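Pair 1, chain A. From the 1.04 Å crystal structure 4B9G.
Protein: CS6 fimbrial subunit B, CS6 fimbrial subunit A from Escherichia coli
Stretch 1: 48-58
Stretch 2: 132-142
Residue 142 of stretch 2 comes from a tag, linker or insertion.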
# COMPACT_ATOMS: atom_id res chain seq x y z
N GLY A 48 -2.35 18.36 12.51
CA GLY A 48 -1.58 17.75 13.57
C GLY A 48 -0.70 16.59 13.11
O GLY A 48 0.12 16.11 13.89
N VAL A 49 -0.88 16.12 11.88
CA VAL A 49 -0.05 15.03 11.36
C VAL A 49 1.06 15.64 10.52
O VAL A 49 0.80 16.36 9.54
CB VAL A 49 -0.90 14.05 10.54
CG1 VAL A 49 -0.00 13.04 9.86
CG2 VAL A 49 -1.92 13.38 11.46
N SER A 50 2.29 15.36 10.85
CA SER A 50 3.49 15.81 10.20
C SER A 50 4.14 14.84 9.26
O SER A 50 4.85 15.26 8.37
CB SER A 50 4.54 16.31 11.20
OG SER A 50 4.04 17.22 12.07
N ALA A 51 3.90 13.55 9.46
CA ALA A 51 4.55 12.53 8.64
C ALA A 51 3.67 11.29 8.55
O ALA A 51 2.83 11.03 9.43
CB ALA A 51 5.92 12.16 9.20
N VAL A 52 3.88 10.54 7.47
CA VAL A 52 3.14 9.33 7.16
C VAL A 52 4.10 8.20 6.81
O VAL A 52 5.06 8.41 6.10
CB VAL A 52 2.18 9.57 5.96
CG1 VAL A 52 1.58 8.26 5.44
CG2 VAL A 52 1.10 10.57 6.35
N LYS A 53 3.83 7.00 7.25
CA LYS A 53 4.37 5.72 6.83
C LYS A 53 3.27 4.95 6.12
O LYS A 53 2.14 4.88 6.63
CB LYS A 53 4.88 4.91 7.99
CG LYS A 53 5.44 3.59 7.75
CD LYS A 53 5.93 2.88 8.95
CE LYS A 53 6.59 1.62 8.72
NZ LYS A 53 6.93 1.01 10.02
N ILE A 54 3.60 4.35 4.98
CA ILE A 54 2.65 3.54 4.23
C ILE A 54 3.41 2.36 3.63
O ILE A 54 4.24 2.55 2.73
CB ILE A 54 1.86 4.39 3.20
CG1 ILE A 54 0.93 3.49 2.39
CG2 ILE A 54 2.77 5.23 2.29
CD1 ILE A 54 -0.03 4.25 1.52
N VAL A 55 3.21 1.17 4.12
CA VAL A 55 3.96 -0.01 3.85
C VAL A 55 3.09 -1.28 3.93
O VAL A 55 2.30 -1.40 4.85
CB VAL A 55 5.21 -0.09 4.77
CG1 VAL A 55 4.81 -0.30 6.12
CG2 VAL A 55 6.10 -1.16 4.42
N PRO A 56 3.19 -2.19 2.94
CA PRO A 56 2.44 -3.44 3.11
C PRO A 56 2.81 -4.11 4.42
O PRO A 56 3.97 -4.12 4.82
CB PRO A 56 2.88 -4.27 1.91
CG PRO A 56 3.32 -3.22 0.88
CD PRO A 56 3.98 -2.17 1.70
N THR A 57 1.86 -4.72 5.06
CA THR A 57 2.05 -5.55 6.18
C THR A 57 2.90 -6.74 5.82
O THR A 57 2.85 -7.28 4.73
CB THR A 57 0.69 -5.82 6.76
OG1 THR A 57 0.00 -4.53 6.80
CG2 THR A 57 0.81 -6.31 8.07
N ASP A 58 3.79 -7.07 6.71
CA ASP A 58 4.66 -8.23 6.47
C ASP A 58 5.54 -8.16 5.20
O ASP A 58 5.76 -9.17 4.55
CB ASP A 58 3.83 -9.53 6.44
CG ASP A 58 2.98 -9.72 7.69
OD1 ASP A 58 3.38 -9.25 8.77
OD2 ASP A 58 1.90 -10.36 7.59
N GLY A 132 -4.77 -8.77 1.34
CA GLY A 132 -3.71 -8.55 2.31
C GLY A 132 -4.04 -7.37 3.19
O GLY A 132 -5.22 -6.97 3.27
N HIS A 133 -3.01 -6.78 3.81
CA HIS A 133 -3.18 -5.60 4.64
C HIS A 133 -2.09 -4.60 4.33
O HIS A 133 -0.99 -4.98 3.93
CB HIS A 133 -3.12 -5.95 6.13
CG HIS A 133 -4.32 -6.71 6.60
ND1 HIS A 133 -4.45 -8.07 6.42
CD2 HIS A 133 -5.46 -6.30 7.21
CE1 HIS A 133 -5.61 -8.47 6.91
NE2 HIS A 133 -6.24 -7.42 7.41
N LEU A 134 -2.43 -3.33 4.54
CA LEU A 134 -1.52 -2.21 4.32
C LEU A 134 -1.43 -1.43 5.63
O LEU A 134 -2.45 -0.98 6.15
CB LEU A 134 -2.10 -1.30 3.24
CG LEU A 134 -1.29 -0.05 2.94
CD1 LEU A 134 0.04 -0.36 2.24
CD2 LEU A 134 -2.12 0.90 2.12
N THR A 135 -0.22 -1.25 6.15
CA THR A 135 0.00 -0.44 7.33
C THR A 135 0.12 1.03 6.92
O THR A 135 0.95 1.39 6.08
CB THR A 135 1.30 -0.82 8.05
OG1 THR A 135 1.23 -2.20 8.45
CG2 THR A 135 1.55 0.10 9.25
N VAL A 136 -0.72 1.87 7.53
CA VAL A 136 -0.57 3.32 7.45
C VAL A 136 -0.41 3.83 8.87
O VAL A 136 -1.17 3.46 9.77
CB VAL A 136 -1.78 4.00 6.76
CG1 VAL A 136 -1.57 5.51 6.67
CG2 VAL A 136 -2.05 3.40 5.38
N SER A 137 0.60 4.66 9.08
CA SER A 137 0.86 5.27 10.37
C SER A 137 1.03 6.78 10.21
O SER A 137 1.61 7.25 9.23
CB SER A 137 2.11 4.69 11.04
OG SER A 137 1.99 3.27 11.12
N PHE A 138 0.51 7.52 11.19
CA PHE A 138 0.60 8.97 11.27
C PHE A 138 1.49 9.35 12.45
O PHE A 138 1.42 8.73 13.52
CB PHE A 138 -0.78 9.59 11.50
CG PHE A 138 -1.74 9.52 10.32
CD1 PHE A 138 -1.33 9.19 9.03
CD2 PHE A 138 -3.07 9.84 10.51
CE1 PHE A 138 -2.24 9.19 7.97
CE2 PHE A 138 -3.97 9.86 9.46
CZ PHE A 138 -3.55 9.53 8.19
N TYR A 139 2.30 10.40 12.27
CA TYR A 139 3.27 10.86 13.26
C TYR A 139 3.14 12.36 13.47
O TYR A 139 2.78 13.12 12.55
CB TYR A 139 4.71 10.60 12.79
CG TYR A 139 4.99 9.15 12.53
CD1 TYR A 139 4.62 8.57 11.32
CD2 TYR A 139 5.59 8.34 13.49
CE1 TYR A 139 4.83 7.23 11.08
CE2 TYR A 139 5.81 6.98 13.24
CZ TYR A 139 5.41 6.44 12.02
OH TYR A 139 5.61 5.11 11.72
N SER A 140 3.50 12.80 14.67
CA SER A 140 3.76 14.21 14.93
C SER A 140 5.28 14.35 15.13
O SER A 140 5.92 13.43 15.61
CB SER A 140 3.05 14.62 16.20
OG SER A 140 3.62 13.93 17.30
N ASN A 141 5.86 15.46 14.83
CA ASN A 141 7.26 15.68 15.04
C ASN A 141 7.36 16.99 15.77
O ASN A 141 7.32 18.01 15.16
CB ASN A 141 8.07 15.54 13.76
CG ASN A 141 9.58 15.68 14.01
OD1 ASN A 141 10.05 16.75 14.39
ND2 ASN A 141 10.30 14.61 13.82
N ASP A 142 7.51 16.88 17.03
CA ASP A 142 7.56 18.00 17.91
C ASP A 142 8.94 18.15 18.47
O ASP A 142 9.41 17.32 19.23
CB ASP A 142 6.58 17.75 19.03
CG ASP A 142 5.22 17.42 18.52
OD1 ASP A 142 4.59 18.32 17.94
OD2 ASP A 142 4.80 16.26 18.68
O HOH W 1 -1.19 -9.23 6.73

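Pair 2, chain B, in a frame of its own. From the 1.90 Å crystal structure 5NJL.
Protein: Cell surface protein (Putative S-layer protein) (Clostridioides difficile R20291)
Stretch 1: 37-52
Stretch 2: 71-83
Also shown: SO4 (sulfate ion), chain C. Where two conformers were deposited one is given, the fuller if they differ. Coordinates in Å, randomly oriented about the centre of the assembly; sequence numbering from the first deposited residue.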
# COMPACT_ATOMS: atom_id res chain seq x y z
N GLN B 37 17.42 -9.05 1.35
CA GLN B 37 16.97 -8.31 0.18
C GLN B 37 16.20 -7.09 0.63
O GLN B 37 15.64 -7.07 1.75
CB GLN B 37 16.09 -9.17 -0.70
CG GLN B 37 16.83 -10.34 -1.31
CD GLN B 37 17.84 -9.90 -2.34
OE1 GLN B 37 19.03 -10.14 -2.20
NE2 GLN B 37 17.36 -9.23 -3.39
N PRO B 38 16.16 -6.05 -0.22
CA PRO B 38 15.46 -4.84 0.22
C PRO B 38 13.91 -4.99 0.33
O PRO B 38 13.29 -5.65 -0.51
CB PRO B 38 15.83 -3.80 -0.86
CG PRO B 38 16.27 -4.58 -2.05
CD PRO B 38 16.85 -5.86 -1.52
N ILE B 39 13.35 -4.39 1.36
CA ILE B 39 11.91 -4.38 1.59
C ILE B 39 11.21 -3.38 0.67
O ILE B 39 10.10 -3.64 0.26
CB ILE B 39 11.61 -4.06 3.06
CG1 ILE B 39 12.11 -5.19 3.96
CG2 ILE B 39 10.12 -3.83 3.31
CD1 ILE B 39 12.29 -4.77 5.39
N TYR B 40 11.88 -2.28 0.33
CA TYR B 40 11.29 -1.20 -0.47
C TYR B 40 11.81 -1.15 -1.89
O TYR B 40 12.97 -1.52 -2.19
CB TYR B 40 11.48 0.14 0.25
CG TYR B 40 10.73 0.19 1.55
CD1 TYR B 40 9.37 0.56 1.60
CD2 TYR B 40 11.34 -0.20 2.75
CE1 TYR B 40 8.67 0.56 2.79
CE2 TYR B 40 10.64 -0.21 3.94
CZ TYR B 40 9.30 0.18 3.95
OH TYR B 40 8.61 0.17 5.13
N GLU B 41 10.89 -0.75 -2.79
CA GLU B 41 11.19 -0.57 -4.19
C GLU B 41 10.98 0.90 -4.48
O GLU B 41 9.86 1.42 -4.32
CB GLU B 41 10.29 -1.42 -5.10
CG GLU B 41 10.66 -1.33 -6.57
CD GLU B 41 9.85 -2.27 -7.44
OE1 GLU B 41 10.04 -3.49 -7.34
OE2 GLU B 41 9.03 -1.81 -8.24
N ILE B 42 12.05 1.56 -4.90
CA ILE B 42 12.01 3.00 -5.19
C ILE B 42 12.16 3.16 -6.68
O ILE B 42 13.06 2.56 -7.29
CB ILE B 42 13.13 3.77 -4.47
CG1 ILE B 42 13.19 3.41 -2.99
CG2 ILE B 42 12.98 5.28 -4.67
CD1 ILE B 42 11.94 3.69 -2.21
N LYS B 43 11.28 3.96 -7.27
CA LYS B 43 11.37 4.25 -8.67
C LYS B 43 11.44 5.77 -8.85
O LYS B 43 10.91 6.53 -8.05
CB LYS B 43 10.19 3.69 -9.45
CG LYS B 43 10.05 2.19 -9.49
CD LYS B 43 8.90 1.83 -10.42
CE LYS B 43 8.53 0.37 -10.31
NZ LYS B 43 7.69 -0.03 -11.47
N VAL B 44 12.17 6.19 -9.87
CA VAL B 44 12.41 7.63 -10.15
C VAL B 44 12.32 7.81 -11.65
O VAL B 44 12.82 6.98 -12.41
CB VAL B 44 13.80 8.10 -9.66
CG1 VAL B 44 13.97 9.60 -9.87
CG2 VAL B 44 13.98 7.78 -8.20
N GLY B 45 11.67 8.89 -12.08
CA GLY B 45 11.65 9.26 -13.49
C GLY B 45 11.07 10.66 -13.69
O GLY B 45 10.55 11.26 -12.74
N GLU B 46 11.16 11.16 -14.92
CA GLU B 46 10.64 12.50 -15.25
C GLU B 46 9.13 12.55 -15.14
O GLU B 46 8.57 13.58 -14.73
CB GLU B 46 11.07 12.93 -16.66
CG GLU B 46 12.55 13.27 -16.78
CD GLU B 46 13.09 13.11 -18.20
OE1 GLU B 46 12.30 13.24 -19.17
OE2 GLU B 46 14.31 12.83 -18.35
N THR B 47 8.48 11.44 -15.50
CA THR B 47 7.02 11.31 -15.44
C THR B 47 6.62 9.93 -14.93
O THR B 47 7.46 9.02 -14.84
CB THR B 47 6.40 11.47 -16.84
OG1 THR B 47 6.79 10.36 -17.67
CG2 THR B 47 6.86 12.80 -17.49
N LEU B 48 5.33 9.77 -14.63
CA LEU B 48 4.77 8.47 -14.21
C LEU B 48 4.89 7.38 -15.27
O LEU B 48 4.88 6.20 -14.92
CB LEU B 48 3.32 8.61 -13.75
CG LEU B 48 3.14 9.34 -12.42
CD1 LEU B 48 1.70 9.82 -12.24
CD2 LEU B 48 3.58 8.47 -11.25
N SER B 49 5.02 7.75 -16.54
CA SER B 49 5.26 6.79 -17.62
C SER B 49 6.73 6.48 -17.90
O SER B 49 7.03 5.68 -18.77
CB SER B 49 4.62 7.28 -18.93
OG SER B 49 3.22 7.45 -18.75
N LYS B 50 7.66 7.12 -17.18
CA LYS B 50 9.09 6.90 -17.43
C LYS B 50 9.83 6.57 -16.13
O LYS B 50 10.98 6.97 -15.94
CB LYS B 50 9.68 8.13 -18.12
CG LYS B 50 9.00 8.49 -19.44
CD LYS B 50 9.52 9.80 -20.03
CE LYS B 50 10.89 9.64 -20.66
NZ LYS B 50 11.14 10.70 -21.67
N LEU B 51 9.18 5.82 -15.24
CA LEU B 51 9.77 5.49 -13.95
C LEU B 51 10.77 4.35 -14.12
O LEU B 51 10.56 3.44 -14.92
CB LEU B 51 8.69 5.11 -12.94
CG LEU B 51 7.69 6.17 -12.56
CD1 LEU B 51 6.63 5.55 -11.66
CD2 LEU B 51 8.36 7.35 -11.88
N LYS B 52 11.86 4.40 -13.36
CA LYS B 52 12.87 3.35 -13.35
C LYS B 52 13.22 3.00 -11.92
O LYS B 52 13.33 3.88 -11.08
CB LYS B 52 14.10 3.83 -14.09
CG LYS B 52 13.93 3.72 -15.60
CD LYS B 52 14.68 4.80 -16.35
CE LYS B 52 14.54 4.58 -17.86
NZ LYS B 52 14.84 5.81 -18.62
N LYS B 71 11.90 22.26 -13.86
CA LYS B 71 11.76 20.83 -14.22
C LYS B 71 11.31 20.07 -12.97
O LYS B 71 11.35 20.61 -11.84
CB LYS B 71 13.05 20.24 -14.76
CG LYS B 71 13.61 20.96 -15.99
CD LYS B 71 12.67 20.88 -17.17
CE LYS B 71 13.33 21.43 -18.41
NZ LYS B 71 12.43 21.30 -19.58
N GLU B 72 10.89 18.84 -13.18
CA GLU B 72 10.44 17.99 -12.09
C GLU B 72 10.83 16.53 -12.26
O GLU B 72 11.17 16.07 -13.36
CB GLU B 72 8.93 18.11 -11.91
CG GLU B 72 8.11 17.70 -13.12
CD GLU B 72 6.64 18.05 -12.96
OE1 GLU B 72 6.32 19.22 -12.65
OE2 GLU B 72 5.81 17.14 -13.16
N LEU B 73 10.74 15.82 -11.14
CA LEU B 73 11.12 14.42 -11.02
C LEU B 73 10.03 13.76 -10.18
O LEU B 73 9.53 14.39 -9.24
CB LEU B 73 12.45 14.36 -10.26
CG LEU B 73 13.47 13.25 -10.41
CD1 LEU B 73 13.80 13.00 -11.88
CD2 LEU B 73 14.72 13.62 -9.61
N ILE B 74 9.65 12.53 -10.52
CA ILE B 74 8.65 11.78 -9.76
C ILE B 74 9.37 10.64 -9.04
O ILE B 74 10.16 9.96 -9.66
CB ILE B 74 7.57 11.17 -10.70
CG1 ILE B 74 6.89 12.26 -11.55
CG2 ILE B 74 6.51 10.40 -9.90
CD1 ILE B 74 6.01 13.20 -10.75
N VAL B 75 9.11 10.48 -7.74
CA VAL B 75 9.65 9.36 -6.95
C VAL B 75 8.46 8.55 -6.42
O VAL B 75 7.59 9.12 -5.76
CB VAL B 75 10.50 9.86 -5.76
CG1 VAL B 75 11.04 8.71 -4.94
CG2 VAL B 75 11.64 10.77 -6.24
N THR B 76 8.43 7.24 -6.70
CA THR B 76 7.43 6.35 -6.06
C THR B 76 8.07 5.40 -5.07
O THR B 76 9.19 4.93 -5.29
CB THR B 76 6.58 5.59 -7.09
OG1 THR B 76 7.37 4.61 -7.77
CG2 THR B 76 5.99 6.56 -8.11
N ILE B 77 7.41 5.21 -3.94
CA ILE B 77 7.87 4.36 -2.85
C ILE B 77 6.83 3.24 -2.73
O ILE B 77 5.65 3.50 -2.46
CB ILE B 77 7.96 5.15 -1.55
CG1 ILE B 77 8.90 6.37 -1.73
CG2 ILE B 77 8.37 4.27 -0.37
CD1 ILE B 77 9.05 7.19 -0.46
N THR B 78 7.28 2.01 -2.97
CA THR B 78 6.47 0.80 -2.85
C THR B 78 7.06 -0.12 -1.75
O THR B 78 8.25 -0.40 -1.76
CB THR B 78 6.41 0.08 -4.20
OG1 THR B 78 5.89 0.97 -5.19
CG2 THR B 78 5.50 -1.15 -4.13
N ASP B 79 6.23 -0.51 -0.80
CA ASP B 79 6.50 -1.61 0.14
C ASP B 79 6.32 -2.91 -0.63
O ASP B 79 5.22 -3.18 -1.15
CB ASP B 79 5.56 -1.45 1.34
CG ASP B 79 5.68 -2.54 2.38
OD1 ASP B 79 6.50 -3.48 2.28
OD2 ASP B 79 4.93 -2.43 3.37
N LYS B 80 7.37 -3.71 -0.77
CA LYS B 80 7.27 -4.97 -1.49
C LYS B 80 6.51 -6.07 -0.70
O LYS B 80 6.34 -7.18 -1.20
CB LYS B 80 8.64 -5.51 -1.90
CG LYS B 80 9.39 -4.64 -2.91
CD LYS B 80 10.85 -5.08 -3.08
CE LYS B 80 11.06 -6.28 -3.98
NZ LYS B 80 10.41 -6.09 -5.29
N GLY B 81 6.08 -5.75 0.53
CA GLY B 81 5.27 -6.65 1.35
C GLY B 81 6.13 -7.26 2.42
O GLY B 81 7.05 -8.03 2.10
N HIS B 82 5.86 -6.90 3.66
CA HIS B 82 6.59 -7.44 4.79
C HIS B 82 5.73 -7.58 6.03
O HIS B 82 4.68 -6.95 6.15
CB HIS B 82 7.83 -6.57 5.09
CG HIS B 82 7.51 -5.21 5.61
ND1 HIS B 82 7.00 -4.20 4.82
CD2 HIS B 82 7.65 -4.68 6.85
CE1 HIS B 82 6.83 -3.12 5.56
NE2 HIS B 82 7.21 -3.38 6.79
N ILE B 83 6.17 -8.43 6.95
CA ILE B 83 5.49 -8.60 8.23
C ILE B 83 6.51 -9.13 9.20
O ILE B 83 7.48 -9.75 8.79
CB ILE B 83 4.29 -9.59 8.06
CG1 ILE B 83 3.19 -9.33 9.10
CG2 ILE B 83 4.75 -11.04 8.11
CD1 ILE B 83 1.93 -10.14 8.84
S SO4 C . 6.70 -1.11 9.51
O1 SO4 C . 7.76 -2.05 9.10
O2 SO4 C . 7.25 0.26 9.61
O3 SO4 C . 6.16 -1.52 10.83
O4 SO4 C . 5.62 -1.16 8.49
O HOH W 2 8.08 2.37 -6.27
O HOH W 3 12.25 -4.20 -6.35

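Two antiparallel strands joined by main-chain hydrogen bonds leave each face of the sheet to be filled by side chains, and the same frame can be filled in different ways. Pair 1 and pair 2 illustrate this. Their strands run at 164° and 167°, approach to 4.6 and 4.7 Å, and superpose with an RMSD of 0.5 Å over 14 central residues.

The ladder is common to both. In pair 1, A:Lys53 N donates to A:Ser137 O at 3.0 Å and A:Ser137 N to A:Lys53 O at 2.9 Å; at the matched positions of pair 2, B:Lys43 N reaches B:Thr76 O at 3.0 Å and B:Thr76 N reaches B:Lys43 O at 2.9 Å. These bonds use backbone atoms alone, so the same ladder can form under different side chains.

One face shows the principle most clearly. There A:Val52, A:Ile54, A:Leu134, A:Val136 and A:Phe138 match B:Ile42, B:Val44, B:Leu73, B:Val75 and B:Ile77, all of them buried. At one end, A:Ile54 CG1 lies 4.0 Å from A:Leu134 CD1, whereas the shorter B:Val44 still places CG1 3.7 Å from B:Leu73 CG. The leucines nearly coincide, with side-chain centres 0.6 Å apart. Beside them A:Pro56, also buried, has CD 4.4 Å from A:Leu134 CD1, while the matched B:Glu46 is exposed and points away. Further along, volume is redistributed across the strands. Pair 1 sets a small valine against a large ring, A:Val52 CG2 standing 3.9 Å from A:Phe138 CD1; pair 2 sets two isoleucines together, B:Ile42 CD1 standing 4.1 Å from B:Ile77 CG2. B:Ile42 also brings CG2 to 3.9 Å from B:Val75 CG1, closer than the 4.4 Å between A:Val52 CG1 and A:Val136 CG1.

On the other face the solutions diverge further. A:Ala51 leaves its CB 4.1 Å from the CB of A:Tyr139, whose long ring extends alongside A:Lys53, with A:Lys53 CD 3.6 Å from A:Tyr139 OH. The matched B:Glu41 and B:Thr78 are polar: the O of water 2 lies 2.8 Å from both the main-chain B:Glu41 O and B:Thr78 OG1, while B:Glu41 OE1 forms a salt bridge with B:Lys80 NZ at 3.3 Å.

A further match pairs A:Val55 and A:Thr135 with B:Gly45 and B:Ile74. In pair 1, A:Val55 CG1 packs 4.0 Å from A:Thr135 CB. B:Gly45 offers no side chain, and a CB there would clash with B:Lys50 O. The larger B:Ile74 is covered by residues later in stretch 1, its CG2 lying 3.8 Å from B:Leu48 CD2 and its CB 4.1 Å from B:Leu51 CD2. One backbone frame thus accommodates quite different distributions of bulk and polarity.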